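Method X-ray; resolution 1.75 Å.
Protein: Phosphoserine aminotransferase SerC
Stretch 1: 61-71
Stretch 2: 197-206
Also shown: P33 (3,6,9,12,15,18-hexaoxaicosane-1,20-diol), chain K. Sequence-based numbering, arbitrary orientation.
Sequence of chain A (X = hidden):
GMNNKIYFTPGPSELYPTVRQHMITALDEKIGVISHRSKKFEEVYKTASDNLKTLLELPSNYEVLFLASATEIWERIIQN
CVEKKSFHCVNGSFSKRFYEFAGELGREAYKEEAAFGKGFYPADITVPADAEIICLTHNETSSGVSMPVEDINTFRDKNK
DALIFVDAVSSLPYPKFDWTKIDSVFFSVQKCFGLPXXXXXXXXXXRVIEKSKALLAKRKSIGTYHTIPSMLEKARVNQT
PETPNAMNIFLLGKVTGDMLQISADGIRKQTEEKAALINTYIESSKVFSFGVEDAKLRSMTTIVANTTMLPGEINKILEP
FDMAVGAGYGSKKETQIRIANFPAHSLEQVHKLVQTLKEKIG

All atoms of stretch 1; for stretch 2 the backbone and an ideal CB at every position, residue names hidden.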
# COMPACT_ATOMS: atom_id res chain seq x y z
N ASN A 61 -12.82 -21.93 8.41
CA ASN A 61 -11.43 -22.33 8.11
C ASN A 61 -10.70 -21.32 7.22
O ASN A 61 -9.57 -21.54 6.82
CB ASN A 61 -11.31 -23.75 7.53
CG ASN A 61 -11.99 -23.90 6.19
OD1 ASN A 61 -13.12 -23.44 6.00
ND2 ASN A 61 -11.33 -24.60 5.26
N TYR A 62 -11.38 -20.23 6.90
CA TYR A 62 -10.81 -19.12 6.13
C TYR A 62 -10.53 -17.88 6.97
O TYR A 62 -11.26 -17.56 7.91
CB TYR A 62 -11.74 -18.70 4.98
CG TYR A 62 -11.62 -19.55 3.74
CD1 TYR A 62 -12.24 -20.80 3.66
CD2 TYR A 62 -10.91 -19.11 2.64
CE1 TYR A 62 -12.13 -21.56 2.48
CE2 TYR A 62 -10.82 -19.84 1.47
CZ TYR A 62 -11.40 -21.06 1.40
OH TYR A 62 -11.30 -21.76 0.21
N GLU A 63 -9.50 -17.16 6.56
CA GLU A 63 -9.13 -15.86 7.14
C GLU A 63 -9.02 -14.79 6.05
O GLU A 63 -8.90 -15.09 4.86
CB GLU A 63 -7.83 -15.97 7.92
CG GLU A 63 -7.57 -14.68 8.67
CD GLU A 63 -8.68 -14.37 9.65
OE1 GLU A 63 -8.69 -15.06 10.71
OE2 GLU A 63 -9.52 -13.45 9.37
N VAL A 64 -9.10 -13.55 6.49
CA VAL A 64 -9.02 -12.40 5.62
C VAL A 64 -7.76 -11.64 6.02
O VAL A 64 -7.61 -11.31 7.19
CB VAL A 64 -10.24 -11.45 5.82
CG1 VAL A 64 -10.03 -10.10 5.10
CG2 VAL A 64 -11.53 -12.08 5.35
N LEU A 65 -6.89 -11.36 5.05
CA LEU A 65 -5.67 -10.58 5.26
C LEU A 65 -5.62 -9.36 4.34
O LEU A 65 -6.02 -9.42 3.18
CB LEU A 65 -4.38 -11.40 5.05
CG LEU A 65 -4.29 -12.68 5.90
CD1 LEU A 65 -2.98 -13.41 5.52
CD2 LEU A 65 -4.36 -12.37 7.43
N PHE A 66 -5.15 -8.26 4.91
CA PHE A 66 -4.99 -7.02 4.17
C PHE A 66 -3.53 -6.72 3.78
O PHE A 66 -2.61 -6.76 4.61
CB PHE A 66 -5.53 -5.83 4.94
CG PHE A 66 -7.00 -5.93 5.26
CD1 PHE A 66 -7.96 -6.04 4.26
CD2 PHE A 66 -7.42 -5.93 6.56
CE1 PHE A 66 -9.31 -6.12 4.56
CE2 PHE A 66 -8.78 -6.01 6.88
CZ PHE A 66 -9.72 -6.12 5.88
N LEU A 67 -3.38 -6.43 2.49
CA LEU A 67 -2.09 -6.08 1.86
C LEU A 67 -2.24 -4.80 1.04
O LEU A 67 -3.28 -4.14 1.07
CB LEU A 67 -1.49 -7.23 1.05
CG LEU A 67 -1.26 -8.53 1.83
CD1 LEU A 67 -2.53 -9.37 2.01
CD2 LEU A 67 -0.12 -9.39 1.17
N ALA A 68 -1.20 -4.45 0.27
CA ALA A 68 -1.21 -3.13 -0.40
C ALA A 68 -1.87 -3.14 -1.76
O ALA A 68 -2.38 -2.13 -2.23
CB ALA A 68 0.25 -2.61 -0.56
N SER A 69 -1.78 -4.29 -2.43
CA SER A 69 -2.27 -4.43 -3.81
C SER A 69 -2.44 -5.90 -4.17
O SER A 69 -1.95 -6.78 -3.45
CB SER A 69 -1.22 -3.82 -4.80
OG SER A 69 0.03 -4.49 -4.70
N ALA A 70 -3.17 -6.18 -5.26
CA ALA A 70 -3.31 -7.58 -5.72
C ALA A 70 -1.97 -8.09 -6.24
O ALA A 70 -1.61 -9.26 -6.09
CB ALA A 70 -4.44 -7.75 -6.79
N THR A 71 -1.21 -7.18 -6.83
CA THR A 71 0.11 -7.52 -7.38
C THR A 71 1.06 -7.99 -6.26
O THR A 71 1.78 -8.99 -6.38
CB THR A 71 0.72 -6.35 -8.18
OG1 THR A 71 -0.17 -5.96 -9.24
CG2 THR A 71 2.09 -6.72 -8.81
N UNK A 197 -7.79 3.05 -5.32
CA UNK A 197 -6.75 2.03 -5.17
C UNK A 197 -5.92 2.32 -3.89
O UNK A 197 -5.82 3.46 -3.42
CB UNK A 197 -5.85 2.00 -6.41
N UNK A 198 -5.32 1.24 -3.39
CA UNK A 198 -4.47 1.25 -2.20
C UNK A 198 -4.76 0.17 -1.18
O UNK A 198 -4.30 0.26 -0.04
CB UNK A 198 -4.59 2.61 -1.51
N UNK A 199 -5.42 -0.91 -1.58
CA UNK A 199 -5.67 -2.03 -0.67
C UNK A 199 -5.95 -3.34 -1.40
O UNK A 199 -6.84 -3.40 -2.25
CB UNK A 199 -6.85 -1.70 0.25
N UNK A 200 -5.17 -4.35 -1.04
CA UNK A 200 -5.35 -5.72 -1.49
C UNK A 200 -5.92 -6.56 -0.38
O UNK A 200 -5.67 -6.30 0.82
CB UNK A 200 -4.03 -6.31 -1.98
N UNK A 201 -6.73 -7.54 -0.77
CA UNK A 201 -7.35 -8.47 0.16
C UNK A 201 -7.10 -9.92 -0.26
O UNK A 201 -7.41 -10.34 -1.38
CB UNK A 201 -8.85 -8.20 0.26
N UNK A 202 -6.51 -10.65 0.67
CA UNK A 202 -6.14 -12.06 0.49
C UNK A 202 -6.98 -12.91 1.43
O UNK A 202 -6.84 -12.85 2.63
CB UNK A 202 -4.65 -12.28 0.75
N UNK A 203 -7.86 -13.68 0.83
CA UNK A 203 -8.73 -14.61 1.54
C UNK A 203 -8.08 -15.99 1.38
O UNK A 203 -7.80 -16.44 0.26
CB UNK A 203 -10.16 -14.58 1.00
N UNK A 204 -7.81 -16.64 2.51
CA UNK A 204 -7.07 -17.91 2.44
C UNK A 204 -7.47 -18.85 3.55
O UNK A 204 -7.88 -18.42 4.62
CB UNK A 204 -5.56 -17.66 2.50
N UNK A 205 -7.32 -20.13 3.27
CA UNK A 205 -7.67 -21.16 4.24
C UNK A 205 -6.52 -21.78 5.01
O UNK A 205 -5.32 -21.46 4.88
CB UNK A 205 -8.42 -22.28 3.52
N UNK A 206 -6.95 -22.68 5.87
CA UNK A 206 -6.05 -23.43 6.76
C UNK A 206 -4.93 -24.15 6.00
O UNK A 206 -3.81 -24.25 6.48
CB UNK A 206 -6.85 -24.45 7.57
O4 P33 K . -7.89 -21.31 9.31
C3 P33 K . -7.83 -20.18 10.18
C2 P33 K . -9.17 -19.47 10.40
O1 P33 K . -8.89 -18.16 10.96

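Stretch 2 runs antiparallel to the strand of stretch 1, so most positions can be judged by the neighbour they meet there.

Position 197 has nothing of stretch 1 within reach of its ideal CB. Many residues would suit; it is Ala 197.

Position 198 has phi/psi of 132/21. A CB would jam against the carbonyl O of the residue before, which calls for glycine. It is Gly 198.

Position 199 points its CB away, with Leu 67 O 4.4 Å from that ideal CB. A branched apolar chain could reach back to the Phe 66 side chain. It is Leu 199, whose CD1 lies 4.1 Å from Phe 66 CB.

Position 200 pairs with Leu 67. The ideal CB would sit 2.6 Å from Ser 69 O, a clash, so only glycine fits. Gly 200 N donates to Leu 67 O, and Leu 67 N to Gly 200 O, both at 2.8 Å.

Position 201 lies on the face of Val 64 and Phe 66. A medium apolar chain suits, and valine, isoleucine or leucine are all plausible. It is Val 201: CG1 is 3.9 Å from Val 64 CG1, and CG2 is 3.9 Å from Phe 66 CD1, at the ring edge.

Position 202 is on the face of Leu 65 and Leu 67, its ideal CB 3.8 Å from Leu 67 CD1. The backbone exchanges hydrogen bonds with Leu 65. The CB side is lined by Leu 65 and Leu 67, so an apolar or aromatic chain suits. It is Trp 202. Leu 67 CD1 lies at the edge of its ring, and NE1 is hydrogen-bonded elsewhere in the structure.

Position 203 is across from Val 64, on the face of Tyr 62 and Val 64. A branched apolar chain could touch both. It is Ile 203, with CG2 3.6 Å from Tyr 62 CD2 and CG1 4.3 Å from Val 64 CG2.

Position 204 shares its face with Glu 63 and Leu 65. Its backbone pairs with Glu 63, whose carboxylate leads away, leaving Leu 65 to favour an apolar chain. It is Leu 204 (chi1 p), with CD2 3.7 Å from Leu 65 CD1.

Position 205 sets its CB over the Tyr 62 ring. Many residues could lay their CB there, for instance a small, polar or aliphatic one. It is Asn 205: CB makes a CH-pi contact, 3.7 Å from the centroid of the Tyr 62 ring and nearly on its normal. Its side chain caps the following helix, and ND2 donates to a water that also accepts a weak hydrogen bond from Asn 61 ND2.

Position 206 points its CB sideways, but a short chain could bend to Asn 61 ND2, a donor, so an acceptor such as aspartate, asparagine or glutamate suits. It is Asp 206, whose OD1 accepts from Asn 61 ND2 at 3.0 Å.

Stretch 2 197-206: AGLGVWILND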
# COMPACT_ATOMS: atom_id res chain seq x y z
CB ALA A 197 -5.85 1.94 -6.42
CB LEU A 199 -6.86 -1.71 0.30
CG LEU A 199 -7.04 -2.67 1.51
CD1 LEU A 199 -5.85 -2.51 2.53
CD2 LEU A 199 -8.44 -2.49 2.15
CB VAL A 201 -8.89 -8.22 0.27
CG1 VAL A 201 -9.49 -9.10 1.34
CG2 VAL A 201 -9.20 -6.71 0.63
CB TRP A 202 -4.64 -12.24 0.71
CG TRP A 202 -4.07 -13.58 0.37
CD1 TRP A 202 -4.68 -14.59 -0.31
CD2 TRP A 202 -2.70 -13.99 0.55
NE1 TRP A 202 -3.83 -15.65 -0.46
CE2 TRP A 202 -2.59 -15.31 0.04
CE3 TRP A 202 -1.58 -13.41 1.14
CZ2 TRP A 202 -1.40 -16.05 0.08
CZ3 TRP A 202 -0.39 -14.14 1.19
CH2 TRP A 202 -0.31 -15.45 0.68
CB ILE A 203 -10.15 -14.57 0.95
CG1 ILE A 203 -10.81 -13.21 1.28
CG2 ILE A 203 -10.99 -15.76 1.45
CD1 ILE A 203 -12.11 -12.99 0.58
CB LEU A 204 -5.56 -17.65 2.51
CG LEU A 204 -4.89 -17.24 3.86
CD1 LEU A 204 -3.37 -17.14 3.67
CD2 LEU A 204 -5.45 -15.90 4.47
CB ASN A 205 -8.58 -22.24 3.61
CG ASN A 205 -7.80 -23.22 2.70
OD1 ASN A 205 -6.59 -23.14 2.60
ND2 ASN A 205 -8.52 -24.13 2.05
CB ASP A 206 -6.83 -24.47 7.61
CG ASP A 206 -7.61 -25.54 6.74
OD1 ASP A 206 -8.44 -25.25 5.83
OD2 ASP A 206 -7.42 -26.75 7.03
O HOH W 1 -11.37 -25.07 1.81
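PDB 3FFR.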